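Local coordinates for RagB/SusD domain protein (Flavobacterium johnsoniae, PDB 5J5U) that binds chitin, as a SusD-like protein of a polysaccharide utilization locus, and probably works as an outer-membrane lipoprotein, at residues Asn38-Gly43 and Ser52-Glu57; Val103-Lys108 and Phe158-Ala163; Thr281-Ser286 and Gly290-Gly295; Pro393-Ala396 and Glu401-Gly404. All coordinates share one frame; numbering follows the deposited sequence.

Interaction 1 of 4, residues Asn38-Gly43 and Ser52-Glu57; sequences NLIYSG and SWAVTE
The pair of nearly parallel helices in the mainly helical SusD-like fold, helix 31-45 beside the start of helix 53-60, meets through Leu-39 and Ile-40 on one side and Ala-54 and Val-55 on the other. The two short segments run the same way, 13° apart, and the backbones come close at one point, where the CA atoms of Ile-40 and Val-55 lie 4.3 Å apart. Contact across this seam is entirely by van der Waals packing. Val-55 sits at the middle of the contact: its CG2 branch, anti to its own carbonyl carbon, lies against CG of Leu-39 at 3.8 Å and also touches CG1 of Ile-40. The side chain of Leu-39 stands about perpendicular to that of Val-55 and continues onto Leu-247 and Phe-251 of helix 246-253, so the seam is backed by a third helix. Ile-40 uses separate branches for separate tasks. Its CD1 rests on CB of Ala-54 at 3.7 Å, while CG2 approaches the carbonyl oxygen of Ala-54. The backbone of segment 38-43 is irregular: a wider pi-type turn lets Gly-43 N donate to Asn-38 O. At the start of helix 53-60, Ser-52 is the N-cap, and its OG, which also bonds Asp-258, receives Val-55 N at 3.3 Å with an N-H...O angle of 160°. Ser-52 serves the first turn once more with its carbonyl oxygen, which takes both Thr-56 N and, at 2.7 Å, Thr-56 OG1.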
loop_
_atom_site.group_PDB
_atom_site.type_symbol
_atom_site.label_atom_id
_atom_site.label_comp_id
_atom_site.label_asym_id
_atom_site.label_seq_id
_atom_site.Cartn_x
_atom_site.Cartn_y
_atom_site.Cartn_z
ATOM N N ASN A 38 -0.116 -0.765 -8.691
ATOM C CA ASN A 38 -0.743 -1.487 -7.580
ATOM C C ASN A 38 -1.021 -2.948 -7.958
ATOM O O ASN A 38 -0.415 -3.880 -7.384
ATOM C CB ASN A 38 -2.048 -0.760 -7.159
ATOM C CG ASN A 38 -2.787 -1.420 -5.969
ATOM O OD1 ASN A 38 -2.397 -2.465 -5.435
ATOM N ND2 ASN A 38 -3.881 -0.788 -5.565
ATOM N N LEU A 39 -1.894 -3.138 -8.947
ATOM C CA LEU A 39 -2.343 -4.474 -9.313
ATOM C C LEU A 39 -1.236 -5.311 -9.953
ATOM O O LEU A 39 -0.865 -6.328 -9.426
ATOM C CB LEU A 39 -3.557 -4.396 -10.269
ATOM C CG LEU A 39 -4.298 -5.692 -10.686
ATOM C CD1 LEU A 39 -4.409 -6.670 -9.530
ATOM C CD2 LEU A 39 -5.694 -5.422 -11.264
ATOM N N ILE A 40 -0.699 -4.866 -11.078
ATOM C CA ILE A 40 0.186 -5.719 -11.861
ATOM C C ILE A 40 1.551 -5.897 -11.213
ATOM O O ILE A 40 1.931 -7.023 -10.890
ATOM C CB ILE A 40 0.380 -5.176 -13.315
ATOM C CG1 ILE A 40 -0.900 -5.346 -14.123
ATOM C CG2 ILE A 40 1.531 -5.907 -13.995
ATOM C CD1 ILE A 40 -0.945 -4.514 -15.404
ATOM N N TYR A 41 2.301 -4.818 -11.029
ATOM C CA TYR A 41 3.675 -4.997 -10.541
ATOM C C TYR A 41 3.747 -5.194 -9.012
ATOM O O TYR A 41 4.227 -6.247 -8.574
ATOM C CB TYR A 41 4.571 -3.838 -10.967
ATOM C CG TYR A 41 5.211 -4.025 -12.334
ATOM C CD1 TYR A 41 5.524 -5.286 -12.818
ATOM C CD2 TYR A 41 5.479 -2.932 -13.149
ATOM C CE1 TYR A 41 6.100 -5.451 -14.071
ATOM C CE2 TYR A 41 6.067 -3.080 -14.399
ATOM C CZ TYR A 41 6.367 -4.337 -14.860
ATOM O OH TYR A 41 6.925 -4.474 -16.105
ATOM N N SER A 42 3.272 -4.246 -8.194
ATOM C CA SER A 42 3.367 -4.462 -6.719
ATOM C C SER A 42 2.629 -5.730 -6.317
ATOM O O SER A 42 3.183 -6.578 -5.612
ATOM C CB SER A 42 2.806 -3.279 -5.911
ATOM O OG SER A 42 3.634 -2.141 -6.010
ATOM N N GLY A 43 1.392 -5.847 -6.813
ATOM C CA GLY A 43 0.531 -6.980 -6.555
ATOM C C GLY A 43 1.079 -8.316 -7.013
ATOM O O GLY A 43 0.876 -9.326 -6.339
ATOM N N SER A 52 -4.455 -13.716 -14.132
ATOM C CA SER A 52 -4.741 -12.916 -15.317
ATOM C C SER A 52 -3.489 -12.765 -16.195
ATOM O O SER A 52 -2.370 -12.935 -15.719
ATOM C CB SER A 52 -5.264 -11.532 -14.934
ATOM O OG SER A 52 -4.207 -10.631 -14.636
ATOM N N TRP A 53 -3.682 -12.448 -17.468
ATOM C CA TRP A 53 -2.567 -12.244 -18.386
ATOM C C TRP A 53 -1.609 -11.152 -17.906
ATOM O O TRP A 53 -0.425 -11.398 -17.728
ATOM C CB TRP A 53 -3.085 -11.895 -19.791
ATOM C CG TRP A 53 -2.023 -11.388 -20.715
ATOM C CD1 TRP A 53 -1.868 -10.102 -21.158
ATOM C CD2 TRP A 53 -0.944 -12.144 -21.294
ATOM N NE1 TRP A 53 -0.775 -10.019 -21.993
ATOM C CE2 TRP A 53 -0.194 -11.258 -22.094
ATOM C CE3 TRP A 53 -0.549 -13.485 -21.223
ATOM C CZ2 TRP A 53 0.930 -11.663 -22.807
ATOM C CZ3 TRP A 53 0.570 -13.889 -21.933
ATOM C CH2 TRP A 53 1.293 -12.981 -22.719
ATOM N N ALA A 54 -2.127 -9.957 -17.662
ATOM C CA ALA A 54 -1.259 -8.826 -17.324
ATOM C C ALA A 54 -0.468 -9.046 -16.009
ATOM O O ALA A 54 0.772 -8.871 -15.947
ATOM C CB ALA A 54 -2.099 -7.552 -17.241
ATOM N N VAL A 55 -1.173 -9.458 -14.968
ATOM C CA VAL A 55 -0.532 -9.564 -13.660
ATOM C C VAL A 55 0.498 -10.707 -13.667
ATOM O O VAL A 55 1.641 -10.528 -13.244
ATOM C CB VAL A 55 -1.589 -9.750 -12.536
ATOM C CG1 VAL A 55 -0.929 -9.953 -11.220
ATOM C CG2 VAL A 55 -2.531 -8.524 -12.456
ATOM N N THR A 56 0.107 -11.856 -14.204
ATOM C CA THR A 56 0.969 -13.026 -14.190
ATOM C C THR A 56 2.165 -12.860 -15.102
ATOM O O THR A 56 3.313 -13.140 -14.694
ATOM C CB THR A 56 0.248 -14.316 -14.639
ATOM O OG1 THR A 56 -1.008 -14.428 -13.973
ATOM C CG2 THR A 56 1.124 -15.545 -14.339
ATOM N N GLU A 57 1.884 -12.422 -16.331
ATOM C CA GLU A 57 2.916 -12.310 -17.353
ATOM C C GLU A 57 3.955 -11.284 -16.961
ATOM O O GLU A 57 5.148 -11.562 -17.104
ATOM C CB GLU A 57 2.314 -11.970 -18.718
ATOM C CG GLU A 57 3.340 -11.714 -19.838
ATOM C CD GLU A 57 4.083 -12.983 -20.314
ATOM O OE1 GLU A 57 3.956 -14.053 -19.692
ATOM O OE2 GLU A 57 4.804 -12.909 -21.326
#

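Interaction 2 of 4, residues Val103-Lys108 and Phe158-Ala163; sequences VAKIMK and FTQLNA
Lys-105 and Gln-160 join two helices of the mainly helical SusD-like fold, 98-119 and 143-160, at the point where the second one ends, and Leu-161 adds an apolar contact beside them. The polar pair depends on one extended and one bent chain. Gln-160 holds CG anti to its backbone N (chi1 168°) and stays extended beyond it, which carries the amide straight across to the other helix. Lys-105 instead folds at chi3, -53°, and its chain crosses that of Gln-160 at about a right angle. NZ thus reaches OE1 of Gln-160, tilted 27° from the carbonyl plane; the modelled 2.5 Å between NZ and OE1 is short for such a bond, and its exact length is doubtful. The amide's other end is occupied as well, since NE2 donates to Asn-101 OD1 and Ser-98 O, so bonds at both ends fix its rotation. With an alanine here, Lys-105 would probably lose the amide oxygen as acceptor, and Asn-101 and Ser-98 the donor that ties the helix end to them. Leu-161, the first residue to leave helical geometry, turns its two methyls to different neighbours, and Trp-181 of helix 178-195 touches both it and Val-103. CD2 of Leu-161 lies 4.3 Å from CG2 of Val-103, and CD1 of Leu-161 lies 4.2 Å from CD1 of Ile-106.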
loop_
_atom_site.group_PDB
_atom_site.type_symbol
_atom_site.label_atom_id
_atom_site.label_comp_id
_atom_site.label_asym_id
_atom_site.label_seq_id
_atom_site.Cartn_x
_atom_site.Cartn_y
_atom_site.Cartn_z
ATOM N N VAL A 103 -3.439 20.446 6.048
ATOM C CA VAL A 103 -4.039 19.297 5.378
ATOM C C VAL A 103 -3.303 19.020 4.054
ATOM O O VAL A 103 -2.840 17.900 3.799
ATOM C CB VAL A 103 -5.558 19.516 5.139
ATOM C CG1 VAL A 103 -6.087 18.556 4.093
ATOM C CG2 VAL A 103 -6.334 19.345 6.446
ATOM N N ALA A 104 -3.159 20.062 3.244
ATOM C CA ALA A 104 -2.435 19.953 2.009
ATOM C C ALA A 104 -1.049 19.367 2.251
ATOM O O ALA A 104 -0.620 18.487 1.512
ATOM C CB ALA A 104 -2.337 21.300 1.336
ATOM N N LYS A 105 -0.363 19.824 3.294
ATOM C CA LYS A 105 0.999 19.330 3.554
ATOM C C LYS A 105 0.983 17.830 3.864
ATOM O O LYS A 105 1.836 17.067 3.358
ATOM C CB LYS A 105 1.670 20.109 4.694
ATOM C CG LYS A 105 2.448 21.335 4.204
ATOM C CD LYS A 105 3.061 22.136 5.343
ATOM C CE LYS A 105 2.012 22.485 6.380
ATOM N NZ LYS A 105 2.509 23.444 7.383
ATOM N N ILE A 106 -0.007 17.407 4.662
ATOM C CA ILE A 106 -0.188 15.989 4.957
ATOM C C ILE A 106 -0.460 15.263 3.637
ATOM O O ILE A 106 0.175 14.248 3.336
ATOM C CB ILE A 106 -1.323 15.757 5.981
ATOM C CG1 ILE A 106 -0.956 16.400 7.314
ATOM C CG2 ILE A 106 -1.538 14.287 6.249
ATOM C CD1 ILE A 106 -2.080 16.415 8.294
ATOM N N MET A 107 -1.343 15.839 2.818
ATOM C CA MET A 107 -1.621 15.246 1.524
ATOM C C MET A 107 -0.303 15.058 0.784
ATOM O O MET A 107 -0.056 13.982 0.227
ATOM C CB MET A 107 -2.572 16.113 0.690
ATOM C CG MET A 107 -4.022 16.037 1.104
ATOM S SD MET A 107 -4.767 14.415 0.896
ATOM C CE MET A 107 -4.708 14.167 -0.870
ATOM N N LYS A 108 0.557 16.081 0.829
ATOM C CA LYS A 108 1.725 16.079 -0.035
ATOM C C LYS A 108 2.639 14.930 0.349
ATOM O O LYS A 108 3.285 14.333 -0.522
ATOM C CB LYS A 108 2.469 17.409 0.009
ATOM C CG LYS A 108 3.830 17.350 -0.687
ATOM C CD LYS A 108 4.150 18.622 -1.449
ATOM C CE LYS A 108 4.897 19.620 -0.601
ATOM N NZ LYS A 108 6.008 19.017 0.171
ATOM N N PHE A 158 0.786 18.351 12.367
ATOM C CA PHE A 158 0.047 17.922 13.538
ATOM C C PHE A 158 -0.142 19.093 14.489
ATOM O O PHE A 158 -1.265 19.398 14.903
ATOM C CB PHE A 158 0.761 16.792 14.270
ATOM C CG PHE A 158 0.144 16.467 15.594
ATOM C CD1 PHE A 158 -1.062 15.791 15.664
ATOM C CD2 PHE A 158 0.749 16.869 16.773
ATOM C CE1 PHE A 158 -1.639 15.500 16.896
ATOM C CE2 PHE A 158 0.178 16.583 17.999
ATOM C CZ PHE A 158 -1.016 15.900 18.062
ATOM N N THR A 159 0.969 19.734 14.840
ATOM C CA THR A 159 0.917 20.877 15.746
ATOM C C THR A 159 0.102 22.062 15.173
ATOM O O THR A 159 -0.577 22.781 15.907
ATOM C CB THR A 159 2.345 21.314 16.101
ATOM O OG1 THR A 159 3.018 20.217 16.743
ATOM C CG2 THR A 159 2.343 22.535 17.015
ATOM N N GLN A 160 0.155 22.248 13.860
ATOM C CA GLN A 160 -0.445 23.410 13.207
ATOM C C GLN A 160 -1.972 23.331 13.105
ATOM O O GLN A 160 -2.656 24.354 13.164
ATOM C CB GLN A 160 0.182 23.573 11.826
ATOM C CG GLN A 160 -0.485 24.548 10.884
ATOM C CD GLN A 160 0.317 24.723 9.596
ATOM O OE1 GLN A 160 1.489 24.342 9.528
ATOM N NE2 GLN A 160 -0.312 25.288 8.571
ATOM N N LEU A 161 -2.512 22.123 12.957
ATOM C CA LEU A 161 -3.970 21.925 12.957
ATOM C C LEU A 161 -4.583 22.452 14.260
ATOM O O LEU A 161 -4.272 21.957 15.346
ATOM C CB LEU A 161 -4.313 20.442 12.764
ATOM C CG LEU A 161 -4.113 19.903 11.346
ATOM C CD1 LEU A 161 -4.336 18.402 11.288
ATOM C CD2 LEU A 161 -5.052 20.609 10.397
ATOM N N ASN A 162 -5.460 23.444 14.161
ATOM C CA ASN A 162 -5.949 24.099 15.373
ATOM C C ASN A 162 -7.397 24.586 15.232
ATOM O O ASN A 162 -7.897 24.773 14.126
ATOM C CB ASN A 162 -4.994 25.261 15.714
ATOM C CG ASN A 162 -5.381 26.024 16.969
ATOM O OD1 ASN A 162 -6.535 26.398 17.177
ATOM N ND2 ASN A 162 -4.387 26.275 17.814
ATOM N N ALA A 163 -8.060 24.793 16.367
ATOM C CA ALA A 163 -9.443 25.273 16.408
ATOM C C ALA A 163 -9.606 26.617 15.688
ATOM O O ALA A 163 -10.693 26.967 15.235
ATOM C CB ALA A 163 -9.908 25.390 17.848
#

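Interaction 3 of 4, residues Thr281-Ser286 and Gly290-Gly295; sequences TPKTGS and GPIGPG
Thr-284 and Ser-286 exchange backbone hydrogen bonds with Ile-292 and Gly-290, and between them Gly-285 faces Pro-291 as a non-hydrogen-bonded antiparallel pair. Ser-286 N donates to Gly-290 O at 2.9 Å, nearly along the C=O axis and with an N-H...O angle of 167°. The other bond is less straight: Ile-292 N reaches Thr-284 O at 3.0 Å from above the carbonyl plane. Pro-291, which has no N-H to give, occupies a position that asks for none. Gly-290 O has a further, weaker neighbour in CA of Gly-285, a CA-H...O contact at 3.3 Å. Ile-292 packs beside these bonds, with CG2 against Thr-284 O and CD1 4.0 Å from CE of Lys-283, whose chain it crosses at about a right angle. Nearby residues of the same loop satisfy the polar ends: Lys-283 NZ forms salt bridges with Glu-296 and Glu-300 and donates to Glu-297 O, while Ser-286 OG bonds Glu-296 and Asn-288 N. Further backbone bonds link Lys-283 with Leu-298, and Thr-284 and Gly-285 with Asn-316. Two bonds flanking one bridge, with three residues joining the arms, describe a hairpin-like turn held by a single antiparallel bridge, in a long loop far from the chain's centre.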
loop_
_atom_site.group_PDB
_atom_site.type_symbol
_atom_site.label_atom_id
_atom_site.label_comp_id
_atom_site.label_asym_id
_atom_site.label_seq_id
_atom_site.Cartn_x
_atom_site.Cartn_y
_atom_site.Cartn_z
ATOM N N THR A 281 -14.181 -16.163 -3.505
ATOM C CA THR A 281 -15.321 -16.946 -3.916
ATOM C C THR A 281 -14.880 -18.403 -4.043
ATOM O O THR A 281 -13.730 -18.681 -4.411
ATOM C CB THR A 281 -15.881 -16.473 -5.246
ATOM O OG1 THR A 281 -14.914 -16.713 -6.274
ATOM C CG2 THR A 281 -16.239 -14.997 -5.189
ATOM N N PRO A 282 -15.788 -19.342 -3.739
ATOM C CA PRO A 282 -15.433 -20.771 -3.749
ATOM C C PRO A 282 -15.182 -21.310 -5.156
ATOM O O PRO A 282 -15.663 -20.723 -6.113
ATOM C CB PRO A 282 -16.669 -21.435 -3.129
ATOM C CG PRO A 282 -17.807 -20.479 -3.438
ATOM C CD PRO A 282 -17.197 -19.110 -3.354
ATOM N N LYS A 283 -14.430 -22.401 -5.283
ATOM C CA LYS A 283 -14.295 -23.078 -6.576
ATOM C C LYS A 283 -15.660 -23.593 -7.051
ATOM O O LYS A 283 -16.507 -23.970 -6.231
ATOM C CB LYS A 283 -13.312 -24.248 -6.474
ATOM C CG LYS A 283 -11.907 -23.873 -6.058
ATOM C CD LYS A 283 -11.171 -25.088 -5.472
ATOM C CE LYS A 283 -11.223 -26.302 -6.396
ATOM N NZ LYS A 283 -10.479 -27.435 -5.782
ATOM N N THR A 284 -15.883 -23.618 -8.364
ATOM C CA THR A 284 -17.120 -24.189 -8.894
ATOM C C THR A 284 -16.820 -25.476 -9.641
ATOM O O THR A 284 -17.679 -26.344 -9.773
ATOM C CB THR A 284 -17.853 -23.239 -9.840
ATOM O OG1 THR A 284 -17.022 -22.952 -10.974
ATOM C CG2 THR A 284 -18.231 -21.958 -9.124
ATOM N N GLY A 285 -15.585 -25.601 -10.109
ATOM C CA GLY A 285 -15.145 -26.808 -10.769
ATOM C C GLY A 285 -14.205 -27.614 -9.893
ATOM O O GLY A 285 -13.621 -27.099 -8.944
ATOM N N SER A 286 -14.047 -28.887 -10.237
ATOM C CA SER A 286 -13.106 -29.775 -9.566
ATOM C C SER A 286 -11.775 -29.782 -10.277
ATOM O O SER A 286 -11.721 -29.613 -11.496
ATOM C CB SER A 286 -13.646 -31.202 -9.534
ATOM O OG SER A 286 -12.661 -32.117 -9.063
ATOM N N GLY A 290 -14.969 -30.813 -14.574
ATOM C CA GLY A 290 -16.389 -30.860 -14.278
ATOM C C GLY A 290 -16.764 -30.151 -12.992
ATOM O O GLY A 290 -15.897 -29.628 -12.291
ATOM N N PRO A 291 -18.066 -30.126 -12.673
ATOM C CA PRO A 291 -18.514 -29.449 -11.448
ATOM C C PRO A 291 -17.910 -30.068 -10.185
ATOM O O PRO A 291 -17.553 -31.245 -10.164
ATOM C CB PRO A 291 -20.037 -29.622 -11.491
ATOM C CG PRO A 291 -20.350 -29.798 -12.954
ATOM C CD PRO A 291 -19.199 -30.611 -13.481
ATOM N N ILE A 292 -17.787 -29.265 -9.140
ATOM C CA ILE A 292 -17.086 -29.700 -7.947
ATOM C C ILE A 292 -18.023 -30.512 -7.044
ATOM O O ILE A 292 -19.196 -30.181 -6.903
ATOM C CB ILE A 292 -16.485 -28.490 -7.180
ATOM C CG1 ILE A 292 -15.635 -28.969 -5.999
ATOM C CG2 ILE A 292 -17.585 -27.505 -6.733
ATOM C CD1 ILE A 292 -14.732 -27.909 -5.412
ATOM N N GLY A 293 -17.505 -31.606 -6.489
ATOM C CA GLY A 293 -18.287 -32.511 -5.660
ATOM C C GLY A 293 -18.056 -32.390 -4.164
ATOM O O GLY A 293 -17.159 -31.671 -3.722
ATOM N N PRO A 294 -18.878 -33.088 -3.363
ATOM C CA PRO A 294 -18.693 -33.022 -1.908
ATOM C C PRO A 294 -17.293 -33.477 -1.477
ATOM O O PRO A 294 -16.704 -34.390 -2.052
ATOM C CB PRO A 294 -19.776 -33.975 -1.368
ATOM C CG PRO A 294 -20.805 -34.043 -2.466
ATOM C CD PRO A 294 -20.015 -33.944 -3.744
ATOM N N GLY A 295 -16.776 -32.846 -0.436
ATOM C CA GLY A 295 -15.478 -33.226 0.078
ATOM C C GLY A 295 -14.298 -32.477 -0.518
ATOM O O GLY A 295 -13.333 -32.225 0.197
#

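Interaction 4 of 4, residues Pro393-Ala396 and Glu401-Gly404; sequences PLAA and EQIG
Gln-402, on helix 399-410, presents its side-chain amide to the loop that leads into that helix, bonding the helix to its preceding loop within the mainly helical SusD-like fold. The closely fitted part is apolar: CD1 of Leu-394 rests on CB of Gln-402 at 4.0 Å and on CG1 of Ile-403 at 4.1 Å. Tyr-361 of helix 357-371 touches all three residues, so that helix packs against this side. Toward solvent the contact thins to polar atoms and the exposed ring of Pro-393, whose CB points away. There the extended Gln-402 chain, starting with CG beside the backbone N (chi1 -74°), spans Leu-394 with the two ends of its amide. An asparagine in its place would probably fall short of the loop, leaving the peptide groups around Leu-394 without these partners and the loop freer to move. Ala-395 N donates to OE1 of Gln-402 at 2.9 Å, although the position of OE1 is less certain. The bond whose atoms are more surely placed runs from NE2 of Gln-402 to Pro-393 O, 2.8 Å long, with the oxygen only 5° out of the glutamine amide plane but the donor above the plane of the proline carbonyl.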
loop_
_atom_site.group_PDB
_atom_site.type_symbol
_atom_site.label_atom_id
_atom_site.label_comp_id
_atom_site.label_asym_id
_atom_site.label_seq_id
_atom_site.Cartn_x
_atom_site.Cartn_y
_atom_site.Cartn_z
ATOM N N PRO A 393 -1.884 -16.411 18.767
ATOM C CA PRO A 393 -1.373 -15.142 19.295
ATOM C C PRO A 393 0.028 -14.874 18.782
ATOM O O PRO A 393 0.608 -15.750 18.133
ATOM C CB PRO A 393 -1.352 -15.382 20.800
ATOM C CG PRO A 393 -0.978 -16.846 20.886
ATOM C CD PRO A 393 -1.651 -17.523 19.712
ATOM N N LEU A 394 0.559 -13.691 19.074
ATOM C CA LEU A 394 1.964 -13.415 18.820
ATOM C C LEU A 394 2.815 -14.440 19.601
ATOM O O LEU A 394 2.689 -14.562 20.825
ATOM C CB LEU A 394 2.308 -11.979 19.227
ATOM C CG LEU A 394 3.498 -11.327 18.528
ATOM C CD1 LEU A 394 3.234 -11.201 17.034
ATOM C CD2 LEU A 394 3.859 -9.985 19.153
ATOM N N ALA A 395 3.635 -15.203 18.878
ATOM C CA ALA A 395 4.446 -16.278 19.459
ATOM C C ALA A 395 5.891 -15.835 19.734
ATOM O O ALA A 395 6.311 -14.762 19.303
ATOM C CB ALA A 395 4.436 -17.485 18.549
ATOM N N ALA A 396 6.663 -16.699 20.389
ATOM C CA ALA A 396 7.920 -16.297 21.030
ATOM C C ALA A 396 9.034 -15.781 20.111
ATOM O O ALA A 396 9.615 -14.735 20.382
ATOM C CB ALA A 396 8.451 -17.451 21.850
ATOM N N GLU A 401 7.813 -12.286 11.724
ATOM C CA GLU A 401 7.173 -13.070 10.676
ATOM C C GLU A 401 5.663 -12.900 10.701
ATOM O O GLU A 401 5.025 -12.646 9.662
ATOM C CB GLU A 401 7.527 -14.548 10.824
ATOM C CG GLU A 401 6.841 -15.437 9.809
ATOM C CD GLU A 401 7.259 -16.885 9.926
ATOM O OE1 GLU A 401 8.089 -17.193 10.801
ATOM O OE2 GLU A 401 6.740 -17.719 9.156
ATOM N N GLN A 402 5.114 -12.990 11.910
ATOM C CA GLN A 402 3.673 -12.896 12.134
ATOM C C GLN A 402 3.139 -11.502 11.815
ATOM O O GLN A 402 2.072 -11.364 11.199
ATOM C CB GLN A 402 3.340 -13.270 13.584
ATOM C CG GLN A 402 3.450 -14.750 13.859
ATOM C CD GLN A 402 3.270 -15.108 15.331
ATOM O OE1 GLN A 402 4.239 -15.213 16.084
ATOM N NE2 GLN A 402 2.023 -15.321 15.737
ATOM N N ILE A 403 3.902 -10.483 12.217
ATOM C CA ILE A 403 3.533 -9.079 12.020
ATOM C C ILE A 403 3.594 -8.689 10.537
ATOM O O ILE A 403 2.686 -8.025 10.016
ATOM C CB ILE A 403 4.453 -8.129 12.851
ATOM C CG1 ILE A 403 4.183 -8.301 14.343
ATOM C CG2 ILE A 403 4.228 -6.659 12.470
ATOM C CD1 ILE A 403 5.093 -7.502 15.211
ATOM N N GLY A 404 4.667 -9.111 9.875
ATOM C CA GLY A 404 4.819 -8.898 8.447
ATOM C C GLY A 404 3.704 -9.545 7.649
ATOM O O GLY A 404 3.133 -8.913 6.751
#

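How the interactions relate
The four contacts follow one another along the chain, each closing before the next opens, and all lie within the family's sequence range. None touches another: even the nearest atoms of interactions 1 and 3, or of 1 and 4, stay about 13 Å apart. Interaction 1 pairs two helices and interaction 2 a helix with the end of another, their centres about 35 Å apart on opposite sides of the chain's centre. Interaction 4 ties a helix to its preceding loop, and interaction 3 lies in a loop between strands 280-281 and 320-321, about 52 Å from interaction 2, centre to centre. Helix 66-90 borders both interactions 1 and 2. The set thus samples a helical body and its peripheral loops.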